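Uncharacterized esterase YxiM (Bacillus subtilis, PDB 2O14) is an uncharacterised member of the GDSL lipolytic enzyme family, probably a hydrolase acting on esters. Local coordinates at residues Q110-T115 / R203-G208; S171-Y176 / A185-M190. All coordinates share one frame; numbering follows the deposited sequence.

Contact 1. Residues Q110-T115 / R203-G208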
ATOM      1  N   GLN A 110       6.282   1.305  -4.682  1.00 17.22           N
ATOM      2  CA  GLN A 110       5.808  -0.050  -4.955  1.00 16.47           C
ATOM      3  C   GLN A 110       5.174  -0.624  -3.681  1.00 17.16           C
ATOM      4  O   GLN A 110       4.143  -1.297  -3.742  1.00 19.61           O
ATOM      5  CB  GLN A 110       6.959  -0.949  -5.403  1.00 15.91           C
ATOM      6  CG  GLN A 110       7.674  -0.522  -6.688  1.00 16.36           C
ATOM      7  CD  GLN A 110       6.827  -0.694  -7.936  1.00 13.70           C
ATOM      8  OE1 GLN A 110       5.980  -1.583  -8.007  1.00 15.16           O
ATOM      9  NE2 GLN A 110       7.073   0.140  -8.939  1.00 16.15           N
ATOM     10  N   VAL A 111       5.798  -0.370  -2.531  1.00 14.95           N
ATOM     11  CA  VAL A 111       5.273  -0.845  -1.247  1.00 16.34           C
ATOM     12  C   VAL A 111       5.260   0.343  -0.285  1.00 17.44           C
ATOM     13  O   VAL A 111       6.255   1.058  -0.169  1.00 18.53           O
ATOM     14  CB  VAL A 111       6.145  -1.977  -0.631  1.00 17.20           C
ATOM     15  CG1 VAL A 111       5.454  -2.545   0.607  1.00 15.66           C
ATOM     16  CG2 VAL A 111       6.376  -3.089  -1.652  1.00 17.19           C
ATOM     17  N   ILE A 112       4.145   0.548   0.412  1.00 17.45           N
ATOM     18  CA  ILE A 112       4.037   1.687   1.316  1.00 16.28           C
ATOM     19  C   ILE A 112       4.166   1.406   2.809  1.00 16.37           C
ATOM     20  O   ILE A 112       3.472   0.553   3.363  1.00 16.37           O
ATOM     21  CB  ILE A 112       2.696   2.448   1.100  1.00 16.08           C
ATOM     22  CG1 ILE A 112       2.588   2.951  -0.345  1.00 11.88           C
ATOM     23  CG2 ILE A 112       2.601   3.613   2.079  1.00 14.59           C
ATOM     24  CD1 ILE A 112       3.681   3.942  -0.756  1.00 14.71           C
ATOM     25  N   ASN A 113       5.062   2.150   3.450  1.00 17.10           N
ATOM     26  CA  ASN A 113       5.288   2.077   4.890  1.00 17.44           C
ATOM     27  C   ASN A 113       5.404   0.717   5.569  1.00 18.52           C
ATOM     28  O   ASN A 113       4.600   0.387   6.444  1.00 17.66           O
ATOM     29  CB  ASN A 113       4.207   2.893   5.617  1.00 18.48           C
ATOM     30  CG  ASN A 113       4.309   4.384   5.336  1.00 18.17           C
ATOM     31  OD1 ASN A 113       3.314   5.101   5.393  1.00 20.99           O
ATOM     32  ND2 ASN A 113       5.520   4.860   5.047  1.00 16.45           N
HETATM   33  N   MSE A 114       6.406  -0.064   5.182  1.00 15.66           N
HETATM   34  CA  MSE A 114       6.648  -1.347   5.829  1.00 17.87           C
HETATM   35  C   MSE A 114       7.301  -0.945   7.159  1.00 17.24           C
HETATM   36  O   MSE A 114       7.992   0.074   7.223  1.00 15.35           O
HETATM   37  CB  MSE A 114       7.623  -2.188   4.997  1.00 22.06           C
HETATM   38  CG  MSE A 114       7.102  -2.613   3.630  1.00 29.08           C
HETATM   39 SE   MSE A 114       8.544  -3.321   2.517  1.00 36.74          SE
HETATM   40  CE  MSE A 114       9.585  -1.692   2.444  1.00 41.62           C
ATOM     41  N   THR A 115       7.086  -1.719   8.218  1.00 21.65           N
ATOM     42  CA  THR A 115       7.683  -1.374   9.511  1.00 21.75           C
ATOM     43  C   THR A 115       8.337  -2.568  10.195  1.00 22.27           C
ATOM     44  O   THR A 115       8.041  -3.719   9.872  1.00 20.69           O
ATOM     45  CB  THR A 115       6.631  -0.774  10.485  1.00 21.15           C
ATOM     46  OG1 THR A 115       5.691  -1.788  10.862  1.00 19.59           O
ATOM     47  CG2 THR A 115       5.881   0.389   9.829  1.00 18.37           C
ATOM     48  N   ARG A 203      -2.970  -4.357  -4.245  1.00 23.24           N
ATOM     49  CA  ARG A 203      -1.853  -3.488  -3.896  1.00 22.55           C
ATOM     50  C   ARG A 203      -2.407  -2.351  -3.040  1.00 20.12           C
ATOM     51  O   ARG A 203      -2.987  -1.396  -3.551  1.00 19.54           O
ATOM     52  CB  ARG A 203      -1.173  -2.939  -5.157  1.00 28.63           C
ATOM     53  CG  ARG A 203      -0.498  -4.006  -6.019  1.00 32.43           C
ATOM     54  CD  ARG A 203       0.116  -3.390  -7.275  1.00 34.60           C
ATOM     55  NE  ARG A 203       1.254  -2.529  -6.962  1.00 37.45           N
ATOM     56  CZ  ARG A 203       2.518  -2.934  -6.928  1.00 37.19           C
ATOM     57  NH1 ARG A 203       2.820  -4.196  -7.197  1.00 38.63           N
ATOM     58  NH2 ARG A 203       3.481  -2.079  -6.607  1.00 38.84           N
ATOM     59  N   ASN A 204      -2.229  -2.479  -1.729  1.00 17.36           N
ATOM     60  CA  ASN A 204      -2.716  -1.496  -0.769  1.00 17.16           C
ATOM     61  C   ASN A 204      -1.728  -0.344  -0.631  1.00 16.63           C
ATOM     62  O   ASN A 204      -0.766  -0.426   0.138  1.00 16.42           O
ATOM     63  CB  ASN A 204      -2.925  -2.167   0.589  1.00 19.01           C
ATOM     64  CG  ASN A 204      -3.664  -1.285   1.565  1.00 19.23           C
ATOM     65  OD1 ASN A 204      -3.928  -0.123   1.282  1.00 21.80           O
ATOM     66  ND2 ASN A 204      -4.005  -1.834   2.724  1.00 20.06           N
HETATM   67  N   MSE A 205      -1.991   0.738  -1.359  1.00 19.14           N
HETATM   68  CA  MSE A 205      -1.120   1.915  -1.359  1.00 19.77           C
HETATM   69  C   MSE A 205      -1.513   2.992  -0.354  1.00 18.38           C
HETATM   70  O   MSE A 205      -0.932   4.073  -0.342  1.00 18.70           O
HETATM   71  CB  MSE A 205      -1.077   2.533  -2.762  1.00 21.98           C
HETATM   72  CG  MSE A 205      -0.733   1.550  -3.873  1.00 27.82           C
HETATM   73 SE   MSE A 205       0.894   0.513  -3.524  1.00 41.04          SE
HETATM   74  CE  MSE A 205       2.223   1.849  -4.023  1.00 30.23           C
ATOM     75  N   ALA A 206      -2.495   2.696   0.490  1.00 18.92           N
ATOM     76  CA  ALA A 206      -2.958   3.650   1.491  1.00 17.08           C
ATOM     77  C   ALA A 206      -1.837   3.937   2.484  1.00 17.48           C
ATOM     78  O   ALA A 206      -0.907   3.140   2.624  1.00 14.73           O
ATOM     79  CB  ALA A 206      -4.173   3.085   2.221  1.00 15.30           C
ATOM     80  N   SER A 207      -1.918   5.077   3.163  1.00 17.93           N
ATOM     81  CA  SER A 207      -0.904   5.449   4.147  1.00 18.01           C
ATOM     82  C   SER A 207      -1.536   6.162   5.338  1.00 18.90           C
ATOM     83  O   SER A 207      -2.532   6.873   5.191  1.00 19.25           O
ATOM     84  CB  SER A 207       0.154   6.351   3.506  1.00 14.17           C
ATOM     85  OG  SER A 207      -0.410   7.567   3.058  1.00 14.48           O
ATOM     86  N   GLY A 208      -0.950   5.976   6.515  1.00 18.13           N
ATOM     87  CA  GLY A 208      -1.485   6.598   7.713  1.00 19.51           C
ATOM     88  C   GLY A 208      -1.545   8.114   7.695  1.00 20.05           C
ATOM     89  O   GLY A 208      -0.579   8.778   7.317  1.00 19.47           O
TER
HETATM   90  O   HOH W   1       1.889  -1.159  -0.022  1.00 20.07           O
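Two bends in the selenomethionine side chain of Met205, at chi2 (-52°, placing SE) and at chi3 (-80°, placing CE), bring its methyl group to Gln110 and Ile112. These residues meet where the galactose-binding-like domain abuts the GDSL hydrolase domain: strand 108-115 is outermost in an antiparallel sheet, and strand 201-204 is outermost in the parallel sheet. Met205 CE lies 3.7 Å from Gln110 O and 3.9 Å from Ile112 CG1, and the Ile112 and Met205 side chains cross at about a right angle. The other branch of the isoleucine, CG2, faces the following loop, 3.6 Å from Ala206 O and 3.9 Å from Ser207 CB.

Between the two backbones sits a water, which accepts from Ile112 N (2.9 Å) and donates to Asn204 O. At the far end, Arg203 NH2 makes a weak hydrogen bond to Gln110 OE1 (2.9 Å), with guanidinium and amide planes 74° apart. Gln110 NE2 bonds to Ala105 O, the strongest polar partner of this side chain, and to Tyr227 OH. Gln110 and Val111 form a classic beta bulge facing Val103. After strand 201-204, Ala206 N donates to Asn204 OD1 at 3.3 Å, an Asx turn.

Contact 2. Residues S171-Y176 / A185-M190; sequences STVCNY and AGWGQM
The nucleophile loop of the SGNH-hydrolase (GDSL family) fold, which follows strand 164-169 and carries Ser171, the nucleophile by similarity, packs here against the weakly bonded helical turn around 187-190. Successive carbonyls of the loop meet the successive amides of Trp187 and Gly188. Trp187 N donates to Thr172 O at 3.1 Å; one residue on in each segment, Gly188 N makes a weak bond to Val173 O, also 3.1 Å.

Gly186 has no CB, and one there would collide with Val173 C and Cys174 O. Its CA comes within 3.7 Å of Val173 CA, and it makes CA-H...O contacts with Thr172 O (3.2 Å) and Val173 O. On one flank the side chains of Val173 and Trp187 lie side by side, pointing the same way, with Val173 CG2 3.9 Å from Trp187 NE1. A chi1 of 69° sets Trp187 CG between the backbone N and the carbonyl carbon. The indole NE1 is bonded to Gln237 OE1.

Asn175 OD1, which accepts a hydrogen bond from Asn204 ND2, also lies 3.1 Å from Gln189 CB, and the two side chains cross obliquely. Tyr176 ties the end of the loop back to its beginning. Its CD1 rests 3.4 Å from Ala185 CA, and Tyr176 OH donates to the backbone carbonyl oxygen of Ser171, Ser171 O, at 2.7 Å.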
ATOM      1  N   SER A 171      -5.123   5.625   7.592  1.00 19.31           N
ATOM      2  CA  SER A 171      -4.811   4.702   8.683  1.00 19.66           C
ATOM      3  C   SER A 171      -5.816   3.560   8.875  1.00 19.39           C
ATOM      4  O   SER A 171      -5.458   2.493   9.388  1.00 18.33           O
ATOM      5  CB  SER A 171      -4.698   5.475  10.001  1.00 32.20           C
ATOM      6  OG  SER A 171      -3.668   6.446   9.947  1.00 37.95           O
ATOM      7  N   THR A 172      -7.070   3.775   8.487  1.00 19.25           N
ATOM      8  CA  THR A 172      -8.075   2.727   8.648  1.00 20.80           C
ATOM      9  C   THR A 172      -8.101   1.789   7.441  1.00 22.08           C
ATOM     10  O   THR A 172      -8.839   0.801   7.436  1.00 24.97           O
ATOM     11  CB  THR A 172      -9.495   3.319   8.847  1.00 18.53           C
ATOM     12  OG1 THR A 172      -9.921   3.985   7.652  1.00 19.66           O
ATOM     13  CG2 THR A 172      -9.498   4.318   9.994  1.00 16.61           C
ATOM     14  N   VAL A 173      -7.277   2.092   6.437  1.00 22.13           N
ATOM     15  CA  VAL A 173      -7.208   1.303   5.204  1.00 21.36           C
ATOM     16  C   VAL A 173      -5.846   0.659   4.923  1.00 21.81           C
ATOM     17  O   VAL A 173      -5.771  -0.455   4.397  1.00 21.56           O
ATOM     18  CB  VAL A 173      -7.555   2.186   3.974  1.00 18.82           C
ATOM     19  CG1 VAL A 173      -7.511   1.358   2.700  1.00 18.64           C
ATOM     20  CG2 VAL A 173      -8.926   2.824   4.157  1.00 19.17           C
ATOM     21  N   CYS A 174      -4.777   1.362   5.283  1.00 21.04           N
ATOM     22  CA  CYS A 174      -3.406   0.913   5.025  1.00 21.98           C
ATOM     23  C   CYS A 174      -2.953  -0.395   5.654  1.00 22.33           C
ATOM     24  O   CYS A 174      -3.656  -1.005   6.464  1.00 22.48           O
ATOM     25  CB  CYS A 174      -2.418   2.011   5.431  1.00 18.69           C
ATOM     26  SG  CYS A 174      -2.260   2.236   7.213  1.00 20.13           S
ATOM     27  N   ASN A 175      -1.754  -0.818   5.258  1.00 19.81           N
ATOM     28  CA  ASN A 175      -1.152  -2.041   5.764  1.00 18.59           C
ATOM     29  C   ASN A 175      -0.331  -1.781   7.020  1.00 17.83           C
ATOM     30  O   ASN A 175       0.337  -0.753   7.141  1.00 14.67           O
ATOM     31  CB  ASN A 175      -0.212  -2.661   4.725  1.00 23.05           C
ATOM     32  CG  ASN A 175      -0.942  -3.243   3.539  1.00 26.65           C
ATOM     33  OD1 ASN A 175      -2.044  -3.775   3.675  1.00 25.08           O
ATOM     34  ND2 ASN A 175      -0.315  -3.175   2.363  1.00 27.63           N
ATOM     35  N   TYR A 176      -0.393  -2.721   7.954  1.00 19.87           N
ATOM     36  CA  TYR A 176       0.397  -2.646   9.175  1.00 21.48           C
ATOM     37  C   TYR A 176       1.245  -3.921   9.163  1.00 21.55           C
ATOM     38  O   TYR A 176       0.820  -4.944   8.623  1.00 21.52           O
ATOM     39  CB  TYR A 176      -0.502  -2.591  10.413  1.00 21.70           C
ATOM     40  CG  TYR A 176      -1.236  -1.279  10.553  1.00 22.24           C
ATOM     41  CD1 TYR A 176      -2.383  -1.013   9.801  1.00 21.53           C
ATOM     42  CD2 TYR A 176      -0.754  -0.282  11.393  1.00 20.52           C
ATOM     43  CE1 TYR A 176      -3.033   0.225   9.882  1.00 19.94           C
ATOM     44  CE2 TYR A 176      -1.393   0.960  11.481  1.00 21.84           C
ATOM     45  CZ  TYR A 176      -2.529   1.206  10.725  1.00 21.68           C
ATOM     46  OH  TYR A 176      -3.151   2.435  10.797  1.00 20.53           O
ATOM     47  N   ALA A 185      -4.745  -3.068  11.839  1.00 27.49           N
ATOM     48  CA  ALA A 185      -4.792  -3.309  10.403  1.00 25.55           C
ATOM     49  C   ALA A 185      -5.822  -2.429   9.697  1.00 24.05           C
ATOM     50  O   ALA A 185      -6.793  -1.977  10.302  1.00 22.76           O
ATOM     51  CB  ALA A 185      -5.088  -4.783  10.134  1.00 18.80           C
ATOM     52  N   GLY A 186      -5.587  -2.168   8.415  1.00 21.28           N
ATOM     53  CA  GLY A 186      -6.519  -1.374   7.636  1.00 21.01           C
ATOM     54  C   GLY A 186      -7.316  -2.412   6.879  1.00 19.94           C
ATOM     55  O   GLY A 186      -6.785  -3.483   6.604  1.00 20.13           O
ATOM     56  N   TRP A 187      -8.567  -2.135   6.531  1.00 25.31           N
ATOM     57  CA  TRP A 187      -9.335  -3.161   5.835  1.00 25.12           C
ATOM     58  C   TRP A 187      -8.786  -3.513   4.460  1.00 24.18           C
ATOM     59  O   TRP A 187      -9.100  -4.568   3.919  1.00 24.68           O
ATOM     60  CB  TRP A 187     -10.832  -2.808   5.760  1.00 22.00           C
ATOM     61  CG  TRP A 187     -11.237  -1.654   4.883  1.00 23.67           C
ATOM     62  CD1 TRP A 187     -11.482  -0.368   5.276  1.00 23.71           C
ATOM     63  CD2 TRP A 187     -11.557  -1.713   3.487  1.00 23.91           C
ATOM     64  NE1 TRP A 187     -11.945   0.373   4.214  1.00 23.02           N
ATOM     65  CE2 TRP A 187     -12.000  -0.428   3.104  1.00 23.94           C
ATOM     66  CE3 TRP A 187     -11.516  -2.731   2.523  1.00 24.32           C
ATOM     67  CZ2 TRP A 187     -12.401  -0.132   1.797  1.00 25.90           C
ATOM     68  CZ3 TRP A 187     -11.916  -2.438   1.221  1.00 25.17           C
ATOM     69  CH2 TRP A 187     -12.352  -1.147   0.872  1.00 26.11           C
ATOM     70  N   GLY A 188      -7.953  -2.641   3.900  1.00 23.93           N
ATOM     71  CA  GLY A 188      -7.363  -2.939   2.609  1.00 24.71           C
ATOM     72  C   GLY A 188      -6.360  -4.067   2.786  1.00 25.38           C
ATOM     73  O   GLY A 188      -6.049  -4.808   1.853  1.00 26.61           O
ATOM     74  N   GLN A 189      -5.851  -4.200   4.004  1.00 22.78           N
ATOM     75  CA  GLN A 189      -4.887  -5.244   4.320  1.00 24.48           C
ATOM     76  C   GLN A 189      -5.593  -6.596   4.433  1.00 27.44           C
ATOM     77  O   GLN A 189      -4.976  -7.643   4.247  1.00 26.36           O
ATOM     78  CB  GLN A 189      -4.181  -4.907   5.635  1.00 25.24           C
ATOM     79  CG  GLN A 189      -3.281  -6.006   6.184  1.00 24.51           C
ATOM     80  CD  GLN A 189      -2.647  -5.620   7.511  1.00 26.27           C
ATOM     81  OE1 GLN A 189      -2.032  -6.448   8.186  1.00 26.14           O
ATOM     82  NE2 GLN A 189      -2.793  -4.352   7.889  1.00 20.93           N
HETATM   83  N   MSE A 190      -6.891  -6.564   4.738  1.00 28.96           N
HETATM   84  CA  MSE A 190      -7.679  -7.788   4.881  1.00 32.92           C
HETATM   85  C   MSE A 190      -8.456  -8.147   3.620  1.00 32.25           C
HETATM   86  O   MSE A 190      -9.040  -9.224   3.524  1.00 32.34           O
HETATM   87  CB  MSE A 190      -8.653  -7.659   6.053  1.00 40.48           C
HETATM   88  CG  MSE A 190      -8.350  -8.609   7.193  1.00 48.13           C
HETATM   89 SE   MSE A 190      -6.603  -8.308   7.967  1.00 52.99          SE
HETATM   90  CE  MSE A 190      -7.154  -7.204   9.454  1.00 54.80           C
TER

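The two contacts illustrate how a domain interface can lie beside the loop that carries the probable nucleophile. Their centres are 9 Å apart, and contact 2 is nested within the chain loop that contact 1 closes. Asn204 joins them: with its OD1 engaged inside 203-208, its ND2 probably donates to Val173 O (2.8 Å) and to Asn175 OD1 (2.9 Å), so the nucleophile loop is held by the helical turn and by the interface loop. Further along, Gly208 CA packs 3.1 Å from Ser171 OG, which also has a weak hydrogen bond with Gly209 N. His342, catalytic by similarity, has its side chain about 4 Å from that of Ser171.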